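Local coordinates for uncharacterized protein (Bacteroides ovatus CL02T12C04, PDB 6PTM), which probably hydrolyses carrageenan from the chain ends as an exo-carrageenase of glycoside hydrolase family 42, at residues A199-N204 with S268-G273. Residues are numbered along the deposited sequence; the frame is centred on the assembly and turned at random.
Sequences ANVINN and SDLIKG
V201 packs against D269 and L270 where a loop meets a helix in what is probably the TIM-barrel catalytic domain, as in other family 42 glycoside hydrolases. The loop follows strand 192-197 and lies on helix 261-278, which also touches helix 358-385 through S268 and I271; the contact thus illustrates how a loop after a barrel strand can meet a neighbouring helix through both apolar contact and bridging water. The apolar part centres on V201. With CG1 anti to the backbone N (chi1 -179°), its two methyls meet different residues of the helix. CG2 of V201 comes to 3.7 Å from CB of L270 and lies close to the backbone N of the same residue. CG1 of V201 reaches CB of D269 at 4.1 Å, and these two side chains cross at about a right angle. Farther along, CD1 of L270 lies 4.1 Å from CB of N200, whose OD1 accepts a hydrogen bond from the backbone N of T197. The polar part is bridged by two waters. One donates to N203 O, the other to N204 O, and both donate to OD2 of D269, so water supplies the protons between acceptors. The N203 water sits 2.7 Å from D269 OD2.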
# COMPACT_ATOMS: atom_id res chain seq x y z
N ALA A 199 -20.56 -7.78 17.09
CA ALA A 199 -21.31 -7.43 18.33
C ALA A 199 -22.71 -6.92 17.95
O ALA A 199 -23.57 -6.86 18.84
CB ALA A 199 -20.56 -6.43 19.18
N ASN A 200 -22.95 -6.56 16.69
CA ASN A 200 -24.28 -6.06 16.26
C ASN A 200 -25.22 -7.25 16.08
O ASN A 200 -26.42 -7.01 15.80
CB ASN A 200 -24.25 -5.26 14.95
CG ASN A 200 -23.40 -4.01 14.99
OD1 ASN A 200 -22.76 -3.68 13.99
ND2 ASN A 200 -23.39 -3.31 16.11
N VAL A 201 -24.70 -8.50 16.13
CA VAL A 201 -25.55 -9.71 16.20
C VAL A 201 -25.87 -9.91 17.69
O VAL A 201 -24.95 -10.33 18.44
CB VAL A 201 -24.88 -10.97 15.60
CG1 VAL A 201 -25.83 -12.17 15.68
CG2 VAL A 201 -24.43 -10.77 14.17
N ILE A 202 -27.10 -9.62 18.11
CA ILE A 202 -27.43 -9.48 19.55
C ILE A 202 -27.96 -10.81 20.11
O ILE A 202 -28.12 -10.86 21.31
CB ILE A 202 -28.37 -8.28 19.84
CG1 ILE A 202 -29.78 -8.49 19.29
CG2 ILE A 202 -27.73 -6.97 19.35
CD1 ILE A 202 -30.73 -7.34 19.51
N ASN A 203 -28.21 -11.83 19.29
CA ASN A 203 -28.65 -13.12 19.89
C ASN A 203 -28.29 -14.32 19.01
O ASN A 203 -27.86 -14.15 17.87
CB ASN A 203 -30.13 -13.14 20.31
CG ASN A 203 -31.10 -12.85 19.19
OD1 ASN A 203 -30.95 -13.34 18.09
ND2 ASN A 203 -32.12 -12.06 19.48
N ASN A 204 -28.57 -15.51 19.55
CA ASN A 204 -28.32 -16.81 18.89
C ASN A 204 -29.20 -16.97 17.64
O ASN A 204 -28.81 -17.75 16.77
CB ASN A 204 -28.45 -17.99 19.85
CG ASN A 204 -27.93 -19.28 19.26
OD1 ASN A 204 -26.81 -19.33 18.78
ND2 ASN A 204 -28.74 -20.31 19.28
N SER A 268 -21.99 -15.08 9.49
CA SER A 268 -23.08 -15.38 8.51
C SER A 268 -24.33 -14.56 8.88
O SER A 268 -24.93 -13.95 7.99
CB SER A 268 -23.37 -16.85 8.43
OG SER A 268 -22.28 -17.51 7.78
N ASP A 269 -24.64 -14.48 10.17
CA ASP A 269 -25.86 -13.77 10.66
C ASP A 269 -25.67 -12.27 10.46
O ASP A 269 -26.64 -11.61 10.01
CB ASP A 269 -26.19 -14.14 12.11
CG ASP A 269 -26.89 -15.48 12.28
OD1 ASP A 269 -27.35 -16.02 11.29
OD2 ASP A 269 -26.99 -15.93 13.40
N LEU A 270 -24.49 -11.74 10.80
CA LEU A 270 -24.20 -10.31 10.57
C LEU A 270 -24.43 -9.98 9.09
O LEU A 270 -25.21 -9.02 8.81
CB LEU A 270 -22.77 -9.93 11.01
CG LEU A 270 -22.45 -8.45 10.86
CD1 LEU A 270 -23.36 -7.60 11.73
CD2 LEU A 270 -20.99 -8.17 11.21
N ILE A 271 -23.86 -10.77 8.18
CA ILE A 271 -23.83 -10.40 6.74
C ILE A 271 -25.24 -10.51 6.15
O ILE A 271 -25.66 -9.59 5.47
CB ILE A 271 -22.76 -11.26 6.05
CG1 ILE A 271 -21.37 -10.79 6.46
CG2 ILE A 271 -22.91 -11.25 4.55
CD1 ILE A 271 -20.26 -11.79 6.20
N LYS A 272 -25.96 -11.58 6.48
CA LYS A 272 -27.37 -11.87 6.08
C LYS A 272 -28.28 -10.71 6.53
O LYS A 272 -29.14 -10.33 5.75
CB LYS A 272 -27.72 -13.20 6.76
CG LYS A 272 -29.08 -13.83 6.54
CD LYS A 272 -29.12 -15.24 7.15
CE LYS A 272 -30.35 -15.55 7.97
NZ LYS A 272 -31.56 -15.51 7.12
N GLY A 273 -28.05 -10.13 7.70
CA GLY A 273 -28.98 -9.18 8.32
C GLY A 273 -28.67 -7.74 7.93
O GLY A 273 -29.51 -6.86 8.26
O HOH W 1 -26.07 -15.69 15.89
O HOH W 2 -28.45 -17.89 13.88